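Local coordinates for periplasmic cell division protein (SufI) (Aquifex aeolicus, PDB 6SYY) that is a multicopper oxidase that binds copper ions and probably couples the oxidation of its substrates to the reduction of dioxygen, at residues I398-R403 with M449-H454; D479-A484 with V489-D494. All blocks are in the same frame, centred on the assembly; numbering follows the deposited sequence.

In the fold
Both contacts are buried and lie in the C-terminal part of the chain, which supplies many of the copper ligands. Their centres are 12 Å apart. Each joins the same two sheets. Strands 394-402 and 488-495 belong to one, strands 451-455 and 480-483 to the other. The last two are neighbours, and Met453 N donates to Val481 O at 2.9 Å. Contact 1 mixes chemistries: a leucine packs on a thioether and on a histidine that binds copper. Contact 2 has only apolar side chains touching, between two valines on one strand and a valine and an isoleucine on the other. His454, a copper ligand, probably hydrogen-bonds through ND1 to Asp479 O at 2.6 Å, linking contact 1 to contact 2.

Contact 1 (I398-R403 with M449-H454); sequences ITLGMR and MYHPMH. With CU (copper (II) ion), chain B.
Leu400 and His451 mark the nearest backbone approach of 398-403 and 449-454, with CA atoms 8.6 Å apart. No hydrogen bond crosses at that spacing, so side chains make the contact. Strand 398-402 pairs instead with strand 437-445 in its own sheet. Leu400 reaches across with both methyls. Leu400 CD1 lies 3.6 Å from His451 CD2 and meets the imidazole obliquely. The same methyl, Leu400 CD1, is 4.0 Å from Met453 SD. Leu400 CD2, the second branch, touches the thioether end, 4.1 Å from Met453 CE. The chain of Met453 is bent at chi2 (-58°) and again at chi3 (-58°), and this folds its sulfur and methyl back beside the leucine. Leu400 lies alongside both His451 and Met453, pointing the other way.

The imidazole is held at both nitrogens. His451 ND1 binds a copper ion at 2.2 Å, and NE2 is hydrogen-bonded to Thr447 OG1. These two bonds fix the rotation of the ring. Phe407 meets the ring edge-to-face. Cys509 and His514 bind the same copper, while His454, further along the strand, binds another copper together with His118. Leu400 thus brings apolar packing from the facing sheet to a metal ligand. A copper held by two histidines and a cysteine, with His454, a trinuclear-site ligand, on the same strand as His451, is characteristic of the type 1 site in the C-terminal cupredoxin domain of multicopper oxidases.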
# COMPACT_ATOMS: atom_id res chain seq x y z
N ILE A 398 15.91 -14.72 4.90
CA ILE A 398 14.52 -15.12 4.77
C ILE A 398 14.37 -15.78 3.41
O ILE A 398 14.37 -15.10 2.37
CB ILE A 398 13.58 -13.92 4.91
CG1 ILE A 398 13.77 -13.26 6.28
CG2 ILE A 398 12.13 -14.34 4.71
CD1 ILE A 398 13.57 -14.19 7.44
N THR A 399 14.26 -17.10 3.39
CA THR A 399 14.18 -17.85 2.14
C THR A 399 12.72 -18.12 1.81
O THR A 399 11.99 -18.72 2.61
CB THR A 399 14.95 -19.16 2.23
OG1 THR A 399 16.34 -18.87 2.46
CG2 THR A 399 14.80 -19.93 0.93
N LEU A 400 12.30 -17.67 0.62
CA LEU A 400 10.95 -17.92 0.12
C LEU A 400 10.98 -19.20 -0.70
O LEU A 400 11.54 -19.23 -1.80
CB LEU A 400 10.46 -16.75 -0.72
CG LEU A 400 10.73 -15.33 -0.22
CD1 LEU A 400 10.12 -14.30 -1.16
CD2 LEU A 400 10.22 -15.15 1.20
N GLY A 401 10.39 -20.27 -0.17
CA GLY A 401 10.27 -21.52 -0.88
C GLY A 401 8.82 -21.85 -1.15
O GLY A 401 7.90 -21.08 -0.86
N MET A 402 8.62 -23.03 -1.74
CA MET A 402 7.28 -23.59 -1.85
C MET A 402 7.35 -25.07 -1.56
O MET A 402 8.27 -25.77 -2.00
CB MET A 402 6.66 -23.32 -3.23
CG MET A 402 7.53 -23.62 -4.43
SD MET A 402 6.71 -23.07 -5.94
CE MET A 402 7.99 -23.36 -7.16
N ARG A 403 6.38 -25.55 -0.79
CA ARG A 403 6.29 -26.93 -0.33
C ARG A 403 4.99 -27.50 -0.88
O ARG A 403 3.93 -27.35 -0.26
CB ARG A 403 6.36 -26.98 1.21
CG ARG A 403 6.54 -28.37 1.82
CD ARG A 403 6.80 -28.29 3.33
NE ARG A 403 5.58 -28.14 4.12
CZ ARG A 403 5.02 -29.12 4.83
NH1 ARG A 403 5.56 -30.33 4.87
NH2 ARG A 403 3.91 -28.88 5.52
N MET A 449 7.48 -17.39 -8.67
CA MET A 449 6.60 -16.23 -8.64
C MET A 449 7.26 -15.11 -7.85
O MET A 449 8.04 -15.35 -6.93
CB MET A 449 5.24 -16.58 -8.04
CG MET A 449 4.22 -15.46 -8.14
SD MET A 449 2.53 -16.06 -8.21
CE MET A 449 1.68 -14.53 -8.57
N TYR A 450 6.93 -13.87 -8.22
CA TYR A 450 7.40 -12.74 -7.44
C TYR A 450 6.61 -12.64 -6.14
O TYR A 450 5.48 -13.14 -6.02
CB TYR A 450 7.28 -11.45 -8.25
CG TYR A 450 6.01 -10.67 -7.99
CD1 TYR A 450 6.01 -9.58 -7.13
CD2 TYR A 450 4.82 -11.02 -8.61
CE1 TYR A 450 4.85 -8.86 -6.89
CE2 TYR A 450 3.65 -10.31 -8.37
CZ TYR A 450 3.68 -9.23 -7.51
OH TYR A 450 2.53 -8.51 -7.27
N HIS A 451 7.21 -11.99 -5.15
CA HIS A 451 6.55 -11.76 -3.88
C HIS A 451 6.86 -10.35 -3.38
O HIS A 451 8.03 -10.02 -3.15
CB HIS A 451 6.98 -12.78 -2.83
CG HIS A 451 6.80 -14.20 -3.27
ND1 HIS A 451 5.57 -14.82 -3.31
CD2 HIS A 451 7.70 -15.12 -3.70
CE1 HIS A 451 5.72 -16.06 -3.74
NE2 HIS A 451 7.00 -16.27 -3.98
N PRO A 452 5.85 -9.51 -3.19
CA PRO A 452 6.09 -8.23 -2.52
C PRO A 452 6.10 -8.42 -1.01
O PRO A 452 5.04 -8.55 -0.39
CB PRO A 452 4.92 -7.36 -3.00
CG PRO A 452 3.81 -8.34 -3.23
CD PRO A 452 4.45 -9.67 -3.60
N MET A 453 7.29 -8.45 -0.42
CA MET A 453 7.44 -8.81 0.99
C MET A 453 7.30 -7.57 1.87
O MET A 453 7.96 -6.55 1.64
CB MET A 453 8.79 -9.48 1.23
CG MET A 453 8.94 -10.82 0.51
SD MET A 453 7.67 -12.01 0.98
CE MET A 453 7.93 -12.10 2.75
N HIS A 454 6.44 -7.68 2.88
CA HIS A 454 6.11 -6.58 3.77
C HIS A 454 6.43 -6.97 5.20
O HIS A 454 6.14 -8.10 5.62
CB HIS A 454 4.63 -6.20 3.61
CG HIS A 454 4.14 -5.18 4.59
ND1 HIS A 454 4.70 -3.93 4.71
CD2 HIS A 454 3.12 -5.23 5.49
CE1 HIS A 454 4.06 -3.25 5.65
NE2 HIS A 454 3.10 -4.02 6.13
CU CU B . 3.84 -14.09 -2.20

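Contact 2 (D479-A484 with V489-D494); sequences DTVIVA and VRIAVD
Val481 and Val489 meet across the two sheets of a cupredoxin-type beta sandwich. Strands 480-483 and 489-494 run nearly antiparallel, at 165°, with their axes 8.7 Å apart at closest approach. They share no hydrogen bond. Each pairs within its own sheet: the backbone of Val483 bonds to His451 and that of Val489 to Tyr443.

The close packing lies at the Val489 end. Val489 divides its two methyls between two neighbours. Val489 CG1 lies 3.8 Å from Val481 CG2, and the two side chains lie antiparallel, side by side. Val489 CG2 is 4.1 Å from Val483 CG2, where the side chains meet at a slant. Val489 CG2 also sits 3.9 Å from Ile482 O, which accepts a hydrogen bond from Arg465. The contact is looser at Ile491, where Ile491 CG2 stands 4.3 Å from Val481 CG1. Beyond it the segments part, and Val493 packs on Phe458 and Ile455 instead. On the outward side of its strand, the partly exposed Arg490 forms a salt bridge with Glu464.

At the other end of 479-484, polar bonds replace methyl packing. Asp479 accepts from His120 NE2 through OD1 and forms a salt bridge with Arg300 through OD2. It thereby supports a trinuclear-site ligand from the second shell. Thr480 OG1 also donates to Asp479 OD1, at 2.8 Å and nearly in line with the C-O bond.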
# COMPACT_ATOMS: atom_id res chain seq x y z
N ASP A 479 8.31 -0.08 3.05
CA ASP A 479 7.79 -1.18 3.87
C ASP A 479 7.35 -2.39 3.05
O ASP A 479 6.96 -3.40 3.64
CB ASP A 479 6.65 -0.71 4.79
CG ASP A 479 5.42 -0.24 4.04
OD1 ASP A 479 4.92 -0.95 3.14
OD2 ASP A 479 4.91 0.85 4.39
N THR A 480 7.41 -2.32 1.72
CA THR A 480 7.09 -3.45 0.85
C THR A 480 8.09 -3.46 -0.31
O THR A 480 8.14 -2.50 -1.08
CB THR A 480 5.66 -3.34 0.31
OG1 THR A 480 4.74 -3.19 1.40
CG2 THR A 480 5.30 -4.58 -0.50
N VAL A 481 8.86 -4.54 -0.45
CA VAL A 481 9.88 -4.64 -1.49
C VAL A 481 9.54 -5.77 -2.44
O VAL A 481 9.20 -6.88 -2.00
CB VAL A 481 11.30 -4.81 -0.89
CG1 VAL A 481 11.38 -6.06 -0.02
CG2 VAL A 481 12.34 -4.86 -2.01
N ILE A 482 9.61 -5.49 -3.74
CA ILE A 482 9.39 -6.51 -4.76
C ILE A 482 10.58 -7.46 -4.78
O ILE A 482 11.74 -7.02 -4.85
CB ILE A 482 9.18 -5.87 -6.13
CG1 ILE A 482 7.93 -4.99 -6.15
CG2 ILE A 482 9.12 -6.93 -7.22
CD1 ILE A 482 7.73 -4.26 -7.46
N VAL A 483 10.31 -8.76 -4.75
CA VAL A 483 11.34 -9.78 -4.85
C VAL A 483 10.97 -10.67 -6.03
O VAL A 483 10.07 -11.51 -5.92
CB VAL A 483 11.49 -10.59 -3.56
CG1 VAL A 483 12.64 -11.58 -3.68
CG2 VAL A 483 11.69 -9.66 -2.37
N ALA A 484 11.67 -10.49 -7.15
CA ALA A 484 11.35 -11.18 -8.39
C ALA A 484 11.73 -12.66 -8.30
O ALA A 484 12.51 -13.05 -7.42
CB ALA A 484 12.07 -10.52 -9.56
N VAL A 489 17.24 -10.02 -2.54
CA VAL A 489 17.18 -8.60 -2.19
C VAL A 489 17.65 -8.45 -0.76
O VAL A 489 17.28 -9.25 0.11
CB VAL A 489 15.75 -8.04 -2.37
CG1 VAL A 489 15.70 -6.55 -2.04
CG2 VAL A 489 15.26 -8.28 -3.79
N ARG A 490 18.47 -7.44 -0.51
CA ARG A 490 18.97 -7.13 0.83
C ARG A 490 18.42 -5.79 1.29
O ARG A 490 18.56 -4.78 0.58
CB ARG A 490 20.50 -7.12 0.86
CG ARG A 490 21.15 -8.50 0.72
CD ARG A 490 22.66 -8.44 0.47
NE ARG A 490 23.41 -7.93 1.62
CZ ARG A 490 24.07 -6.78 1.64
NH1 ARG A 490 24.08 -5.99 0.57
NH2 ARG A 490 24.73 -6.41 2.73
N ILE A 491 17.77 -5.78 2.45
CA ILE A 491 17.22 -4.56 3.04
C ILE A 491 17.82 -4.37 4.42
O ILE A 491 18.32 -5.31 5.04
CB ILE A 491 15.68 -4.59 3.11
CG1 ILE A 491 15.20 -5.69 4.06
CG2 ILE A 491 15.07 -4.78 1.73
CD1 ILE A 491 13.70 -5.72 4.25
N ALA A 492 17.75 -3.14 4.91
CA ALA A 492 18.27 -2.77 6.22
C ALA A 492 17.14 -2.23 7.08
O ALA A 492 16.40 -1.34 6.64
CB ALA A 492 19.39 -1.73 6.10
N VAL A 493 17.01 -2.75 8.30
CA VAL A 493 15.95 -2.35 9.22
C VAL A 493 16.59 -1.89 10.52
O VAL A 493 17.34 -2.65 11.15
CB VAL A 493 14.96 -3.49 9.49
CG1 VAL A 493 13.63 -2.92 9.98
CG2 VAL A 493 14.77 -4.35 8.25
N ASP A 494 16.31 -0.65 10.92
CA ASP A 494 16.66 -0.16 12.25
C ASP A 494 15.47 -0.43 13.15
O ASP A 494 14.47 0.30 13.12
CB ASP A 494 17.03 1.32 12.22
CG ASP A 494 17.40 1.86 13.59
OD1 ASP A 494 17.41 1.09 14.58
OD2 ASP A 494 17.69 3.07 13.69